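Side-chain contacts in malate dehydrogenase (Naegleria fowleri, PDB 6UM4), which probably interconverts malate and oxaloacetate, using a nicotinamide dinucleotide as the hydride carrier: residues T228-T233 against G369-M374; L257-A262 against Q317-A322. All coordinates share one frame; numbering follows the deposited sequence.

Contact 1 (T228-T233 against G369-M374); sequences TNAMIT and GIWCSM
Trp371 lays one face of its indole against a turn of helix 226-235, and this is where the contact is tight. The methyl of Ala230 sits over the pyrrole ring, CB being 4.0 Å from its centroid and 24° off the normal. Beside it the backbone CA of Met231 lies 3.9 Å from the centroid of the six-membered ring, a second CH-pi contact. Met231 CB presses on the rim, 3.6 Å from Trp371 CE3. The indole N-H points to Ile245 O, and this hydrogen bond helps to fix how the ring is turned. A domain boundary is being closed here: helix 226-235 belongs to the Rossmann-type nucleotide-binding domain, whereas strand 371-380 runs in an antiparallel sheet of the C-terminal alpha/beta domain. Toward Gly369, which is partly exposed, the fit slackens. With CG anti to its backbone N (chi1 -176°), Met231 keeps CG on the same side of the ring, beyond its rim and 3.7 Å from Trp371 CE3, then bends at its next two torsions and leads its end away from the strand. Its SD is 3.5 Å from Gly369 O, a carbonyl that takes its hydrogen bond from Lys411 of helix 394-414.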
ATOM      1  N   THR A 228      -9.919 -20.074  14.834  1.00 23.15           N
ATOM      2  CA  THR A 228     -10.642 -21.300  14.530  1.00 22.81           C
ATOM      3  C   THR A 228     -10.447 -21.713  13.073  1.00 24.82           C
ATOM      4  O   THR A 228     -10.301 -22.902  12.768  1.00 25.10           O
ATOM      5  CB  THR A 228     -12.114 -21.087  14.852  1.00 30.16           C
ATOM      6  OG1 THR A 228     -12.227 -20.722  16.235  1.00 30.16           O
ATOM      7  CG2 THR A 228     -12.910 -22.365  14.612  1.00 23.73           C
ATOM      8  N   ASN A 229     -10.459 -20.748  12.150  1.00 21.66           N
ATOM      9  CA  ASN A 229     -10.183 -21.090  10.757  1.00 21.67           C
ATOM     10  C   ASN A 229      -8.812 -21.742  10.621  1.00 21.59           C
ATOM     11  O   ASN A 229      -8.661 -22.750   9.922  1.00 22.09           O
ATOM     12  CB  ASN A 229     -10.270 -19.843   9.877  1.00 21.11           C
ATOM     13  CG  ASN A 229     -11.702 -19.415   9.604  1.00 25.19           C
ATOM     14  OD1 ASN A 229     -12.643 -20.196   9.752  1.00 23.89           O
ATOM     15  ND2 ASN A 229     -11.873 -18.155   9.218  1.00 22.85           N
ATOM     16  N   ALA A 230      -7.803 -21.185  11.303  1.00 21.10           N
ATOM     17  CA  ALA A 230      -6.456 -21.752  11.238  1.00 21.54           C
ATOM     18  C   ALA A 230      -6.436 -23.173  11.784  1.00 28.08           C
ATOM     19  O   ALA A 230      -5.794 -24.073  11.213  1.00 22.40           O
ATOM     20  CB  ALA A 230      -5.492 -20.866  12.033  1.00 20.62           C
ATOM     21  N   MET A 231      -7.141 -23.390  12.895  1.00 27.71           N
ATOM     22  CA  MET A 231      -7.213 -24.716  13.485  1.00 23.17           C
ATOM     23  C   MET A 231      -7.837 -25.720  12.524  1.00 23.86           C
ATOM     24  O   MET A 231      -7.395 -26.869  12.443  1.00 25.18           O
ATOM     25  CB  MET A 231      -8.014 -24.652  14.772  1.00 23.46           C
ATOM     26  CG  MET A 231      -8.044 -25.997  15.491  1.00 34.59           C
ATOM     27  SD  MET A 231      -9.622 -26.141  16.313  1.00 48.30           S
ATOM     28  CE  MET A 231     -10.690 -26.247  14.888  1.00 40.77           C
ATOM     29  N   ILE A 232      -8.925 -25.332  11.853  1.00 28.96           N
ATOM     30  CA  ILE A 232      -9.549 -26.218  10.872  1.00 30.38           C
ATOM     31  C   ILE A 232      -8.605 -26.480   9.701  1.00 24.47           C
ATOM     32  O   ILE A 232      -8.539 -27.599   9.171  1.00 25.18           O
ATOM     33  CB  ILE A 232     -10.887 -25.636  10.387  1.00 31.36           C
ATOM     34  CG1 ILE A 232     -11.922 -25.692  11.503  1.00 34.04           C
ATOM     35  CG2 ILE A 232     -11.394 -26.432   9.182  1.00 27.96           C
ATOM     36  CD1 ILE A 232     -12.290 -27.110  11.898  1.00 37.69           C
ATOM     37  N   THR A 233      -7.911 -25.443   9.237  1.00 27.28           N
ATOM     38  CA  THR A 233      -6.963 -25.625   8.140  1.00 28.53           C
ATOM     39  C   THR A 233      -5.931 -26.683   8.504  1.00 32.36           C
ATOM     40  O   THR A 233      -5.682 -27.624   7.739  1.00 24.86           O
ATOM     41  CB  THR A 233      -6.260 -24.309   7.819  1.00 22.65           C
ATOM     42  OG1 THR A 233      -7.228 -23.296   7.537  1.00 22.92           O
ATOM     43  CG2 THR A 233      -5.340 -24.485   6.613  1.00 22.79           C
ATOM     44  N   GLY A 369      -4.745 -28.055  21.219  1.00 31.96           N
ATOM     45  CA  GLY A 369      -5.722 -28.218  20.165  1.00 33.20           C
ATOM     46  C   GLY A 369      -6.440 -26.946  19.746  1.00 31.03           C
ATOM     47  O   GLY A 369      -7.249 -26.994  18.810  1.00 28.63           O
ATOM     48  N   ILE A 370      -6.196 -25.819  20.407  1.00 27.34           N
ATOM     49  CA  ILE A 370      -6.729 -24.542  19.950  1.00 24.46           C
ATOM     50  C   ILE A 370      -5.563 -23.706  19.463  1.00 23.64           C
ATOM     51  O   ILE A 370      -4.409 -23.901  19.875  1.00 23.81           O
ATOM     52  CB  ILE A 370      -7.506 -23.756  21.032  1.00 24.49           C
ATOM     53  CG1 ILE A 370      -6.639 -23.571  22.269  1.00 24.72           C
ATOM     54  CG2 ILE A 370      -8.830 -24.422  21.362  1.00 25.33           C
ATOM     55  CD1 ILE A 370      -7.196 -22.534  23.217  1.00 32.03           C
ATOM     56  N   TRP A 371      -5.878 -22.754  18.587  1.00 22.84           N
ATOM     57  CA  TRP A 371      -4.926 -21.732  18.193  1.00 22.06           C
ATOM     58  C   TRP A 371      -5.134 -20.525  19.097  1.00 25.86           C
ATOM     59  O   TRP A 371      -6.264 -20.061  19.285  1.00 21.68           O
ATOM     60  CB  TRP A 371      -5.096 -21.345  16.723  1.00 21.51           C
ATOM     61  CG  TRP A 371      -4.145 -22.037  15.770  1.00 23.07           C
ATOM     62  CD1 TRP A 371      -3.243 -21.440  14.936  1.00 21.14           C
ATOM     63  CD2 TRP A 371      -4.010 -23.451  15.560  1.00 22.40           C
ATOM     64  NE1 TRP A 371      -2.555 -22.390  14.232  1.00 21.58           N
ATOM     65  CE2 TRP A 371      -3.013 -23.630  14.577  1.00 22.35           C
ATOM     66  CE3 TRP A 371      -4.646 -24.570  16.090  1.00 23.23           C
ATOM     67  CZ2 TRP A 371      -2.623 -24.904  14.113  1.00 23.11           C
ATOM     68  CZ3 TRP A 371      -4.255 -25.843  15.641  1.00 23.98           C
ATOM     69  CH2 TRP A 371      -3.250 -25.989  14.666  1.00 24.90           C
ATOM     70  N   CYS A 372      -4.051 -20.045  19.679  1.00 24.47           N
ATOM     71  CA  CYS A 372      -4.149 -19.040  20.716  1.00 23.55           C
ATOM     72  C   CYS A 372      -3.002 -18.074  20.558  1.00 21.22           C
ATOM     73  O   CYS A 372      -1.854 -18.509  20.445  1.00 21.20           O
ATOM     74  CB  CYS A 372      -4.106 -19.700  22.090  1.00 22.79           C
ATOM     75  SG  CYS A 372      -4.202 -18.555  23.460  1.00 23.56           S
ATOM     76  N   SER A 373      -3.317 -16.781  20.580  1.00 22.19           N
ATOM     77  CA  SER A 373      -2.304 -15.743  20.464  1.00 20.08           C
ATOM     78  C   SER A 373      -1.455 -15.701  21.724  1.00 20.56           C
ATOM     79  O   SER A 373      -1.959 -15.853  22.848  1.00 21.96           O
ATOM     80  CB  SER A 373      -2.977 -14.387  20.219  1.00 22.55           C
ATOM     81  OG  SER A 373      -2.054 -13.348  19.911  1.00 19.20           O
ATOM     82  N   MET A 374      -0.146 -15.568  21.537  1.00 20.57           N
ATOM     83  CA  MET A 374       0.801 -15.542  22.644  1.00 21.13           C
ATOM     84  C   MET A 374       1.931 -14.593  22.282  1.00 24.24           C
ATOM     85  O   MET A 374       2.214 -14.387  21.100  1.00 20.45           O
ATOM     86  CB  MET A 374       1.383 -16.937  22.930  1.00 21.88           C
ATOM     87  CG  MET A 374       0.375 -18.037  23.153  1.00 27.64           C
ATOM     88  SD  MET A 374       1.148 -19.641  23.512  1.00 25.31           S
ATOM     89  CE  MET A 374      -0.222 -20.691  23.012  1.00 23.38           C
TER

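Contact 2 (L257-A262 against Q317-A322)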
ATOM      1  N   LEU A 257      -0.066  -1.069  20.529  1.00 19.20           N
ATOM      2  CA  LEU A 257       1.110  -0.211  20.469  1.00 19.47           C
ATOM      3  C   LEU A 257       0.717   1.226  20.182  1.00 21.25           C
ATOM      4  O   LEU A 257       1.313   2.159  20.727  1.00 23.30           O
ATOM      5  CB  LEU A 257       2.098  -0.707  19.411  1.00 20.90           C
ATOM      6  CG  LEU A 257       2.727  -2.084  19.569  1.00 20.10           C
ATOM      7  CD1 LEU A 257       3.642  -2.333  18.404  1.00 18.97           C
ATOM      8  CD2 LEU A 257       3.515  -2.158  20.862  1.00 22.75           C
ATOM      9  N   ALA A 258      -0.272   1.435  19.313  1.00 24.32           N
ATOM     10  CA  ALA A 258      -0.636   2.816  19.004  1.00 24.46           C
ATOM     11  C   ALA A 258      -1.370   3.458  20.167  1.00 20.34           C
ATOM     12  O   ALA A 258      -1.207   4.660  20.401  1.00 20.88           O
ATOM     13  CB  ALA A 258      -1.467   2.909  17.723  1.00 19.48           C
ATOM     14  N   GLN A 259      -2.179   2.689  20.901  1.00 23.20           N
ATOM     15  CA  GLN A 259      -2.845   3.263  22.072  1.00 29.76           C
ATOM     16  C   GLN A 259      -1.826   3.708  23.110  1.00 24.18           C
ATOM     17  O   GLN A 259      -1.931   4.811  23.658  1.00 23.96           O
ATOM     18  CB  GLN A 259      -3.841   2.268  22.676  1.00 20.98           C
ATOM     19  CG  GLN A 259      -5.092   2.022  21.807  1.00 22.99           C
ATOM     20  CD  GLN A 259      -5.934   3.298  21.588  1.00 29.91           C
ATOM     21  OE1 GLN A 259      -6.243   4.023  22.530  1.00 26.23           O
ATOM     22  NE2 GLN A 259      -6.293   3.568  20.338  1.00 27.52           N
ATOM     23  N   VAL A 260      -0.817   2.875  23.378  1.00 22.12           N
ATOM     24  CA  VAL A 260       0.232   3.255  24.322  1.00 24.77           C
ATOM     25  C   VAL A 260       0.922   4.533  23.873  1.00 28.67           C
ATOM     26  O   VAL A 260       1.086   5.479  24.651  1.00 22.95           O
ATOM     27  CB  VAL A 260       1.255   2.122  24.472  1.00 27.74           C
ATOM     28  CG1 VAL A 260       2.445   2.618  25.277  1.00 22.35           C
ATOM     29  CG2 VAL A 260       0.612   0.897  25.111  1.00 33.43           C
ATOM     30  N   ALA A 261       1.374   4.559  22.617  1.00 24.07           N
ATOM     31  CA  ALA A 261       2.121   5.701  22.109  1.00 26.61           C
ATOM     32  C   ALA A 261       1.298   6.982  22.154  1.00 29.61           C
ATOM     33  O   ALA A 261       1.822   8.054  22.481  1.00 25.26           O
ATOM     34  CB  ALA A 261       2.594   5.412  20.686  1.00 32.58           C
ATOM     35  N   ALA A 262       0.012   6.902  21.807  1.00 28.91           N
ATOM     36  CA  ALA A 262      -0.829   8.091  21.871  1.00 25.15           C
ATOM     37  C   ALA A 262      -1.035   8.556  23.314  1.00 26.76           C
ATOM     38  O   ALA A 262      -0.931   9.752  23.605  1.00 29.92           O
ATOM     39  CB  ALA A 262      -2.167   7.820  21.181  1.00 24.65           C
ATOM     40  N   GLN A 317      -9.962  -3.576  21.906  1.00 26.51           N
ATOM     41  CA  GLN A 317     -10.931  -4.569  21.457  1.00 29.07           C
ATOM     42  C   GLN A 317     -11.908  -3.974  20.455  1.00 28.44           C
ATOM     43  O   GLN A 317     -12.332  -4.658  19.517  1.00 28.97           O
ATOM     44  CB  GLN A 317     -11.706  -5.134  22.656  1.00 29.70           C
ATOM     45  CG  GLN A 317     -10.907  -5.992  23.618  1.00 21.75           C
ATOM     46  CD  GLN A 317     -11.658  -6.243  24.910  1.00 23.96           C
ATOM     47  OE1 GLN A 317     -12.534  -5.455  25.304  1.00 25.45           O
ATOM     48  NE2 GLN A 317     -11.331  -7.346  25.582  1.00 23.22           N
ATOM     49  N   GLN A 318     -12.267  -2.698  20.629  1.00 28.35           N
ATOM     50  CA  GLN A 318     -13.314  -2.061  19.838  1.00 27.79           C
ATOM     51  C   GLN A 318     -12.764  -1.149  18.756  1.00 25.95           C
ATOM     52  O   GLN A 318     -13.520  -0.368  18.170  1.00 25.82           O
ATOM     53  CB  GLN A 318     -14.260  -1.274  20.745  1.00 25.99           C
ATOM     54  CG  GLN A 318     -14.883  -2.146  21.802  1.00 37.74           C
ATOM     55  CD  GLN A 318     -15.678  -3.280  21.190  1.00 46.17           C
ATOM     56  OE1 GLN A 318     -16.296  -3.120  20.130  1.00 47.15           O
ATOM     57  NE2 GLN A 318     -15.648  -4.445  21.836  1.00 45.62           N
ATOM     58  N   ARG A 319     -11.464  -1.226  18.488  1.00 26.56           N
ATOM     59  CA  ARG A 319     -10.837  -0.301  17.555  1.00 27.21           C
ATOM     60  C   ARG A 319     -11.429  -0.412  16.149  1.00 27.48           C
ATOM     61  O   ARG A 319     -11.569   0.596  15.445  1.00 30.54           O
ATOM     62  CB  ARG A 319      -9.334  -0.549  17.540  1.00 24.47           C
ATOM     63  CG  ARG A 319      -8.606   0.382  16.602  1.00 31.32           C
ATOM     64  CD  ARG A 319      -8.705   1.826  17.018  1.00 31.88           C
ATOM     65  NE  ARG A 319      -7.622   2.575  16.395  1.00 25.67           N
ATOM     66  CZ  ARG A 319      -7.259   3.805  16.736  1.00 24.59           C
ATOM     67  NH1 ARG A 319      -7.895   4.444  17.700  1.00 23.49           N
ATOM     68  NH2 ARG A 319      -6.250   4.387  16.109  1.00 25.28           N
ATOM     69  N   GLY A 320     -11.755  -1.626  15.708  1.00 28.83           N
ATOM     70  CA  GLY A 320     -12.348  -1.778  14.385  1.00 29.94           C
ATOM     71  C   GLY A 320     -13.668  -1.042  14.248  1.00 29.69           C
ATOM     72  O   GLY A 320     -13.956  -0.440  13.210  1.00 30.65           O
ATOM     73  N   ALA A 321     -14.500  -1.098  15.284  1.00 23.98           N
ATOM     74  CA  ALA A 321     -15.773  -0.396  15.220  1.00 28.98           C
ATOM     75  C   ALA A 321     -15.563   1.109  15.162  1.00 30.30           C
ATOM     76  O   ALA A 321     -16.344   1.819  14.517  1.00 33.88           O
ATOM     77  CB  ALA A 321     -16.651  -0.779  16.410  1.00 34.21           C
ATOM     78  N   ALA A 322     -14.517   1.612  15.826  1.00 28.27           N
ATOM     79  CA  ALA A 322     -14.249   3.049  15.808  1.00 28.72           C
ATOM     80  C   ALA A 322     -13.874   3.528  14.413  1.00 29.11           C
ATOM     81  O   ALA A 322     -14.300   4.609  13.987  1.00 36.72           O
ATOM     82  CB  ALA A 322     -13.140   3.388  16.797  1.00 30.59           C
TER
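Gln259 and Arg319 meet through their flat ends, turned nearly crosswise: the amide and guanidinium planes stand 76° apart. The amide nitrogen NE2 of Gln259 comes in over one face of the guanidinium group, 3.2 Å from Arg319 NH1. Both nitrogens are donors, so this is an approach without a hydrogen bond. NE2 lies over the NH1 end of the group and not over its centre, 3.7 Å from Arg319 CZ. The two backbones are well separated, with 9.8 Å between Gln259 CA and Arg319 CA, and both side chains start out toward each other to span the gap. A first torsion near 180° carries the Arg319 chain straight away from its backbone N, and a kink at the next (chi2 64°) comes before it runs on to its head. Gln259 takes a more folded path, CG lying beside the backbone N with one bend at chi2, and it also touches Phe312, Asn315 and Val316 of helix 305-317. What holds the guanidinium lies elsewhere: Arg319 NE forms a salt bridge with Asp152 OD2 of the second subunit, on which Ala258 also packs, and NH2 donates to Met148 O of that same subunit. These two bonds should hold the guanidinium in the orientation over which NE2 is placed, and the carboxylate of Asp152 of the second subunit would be expected to offset some of the charge beside the amide nitrogen. The small patch, burying 77 Å² between the two segments, thus forms part of a dimer interface in which helices of the C-terminal domain meet the partner chain, as in the dimers of many malate dehydrogenases.

In the fold
The two contacts illustrate two levels of assembly in one chain. Contact 1 joins the nucleotide-binding domain to the C-terminal domain in the buried interior, its centre about 11 Å from the centre of the chain, while contact 2 lies near the surface, about 17 Å from it, beside the second subunit. The centres of contact 1 and contact 2 are about 24 Å apart and the nearest atoms of the two contacts about 12 Å apart, so they do not touch. Strand 271-277 runs between their neighbourhoods: Ser373 OG bonds to Ile276 O, and Leu257 packs on Ile271 and Phe274. In this family the active site lies between the two domains that contact 1 joins.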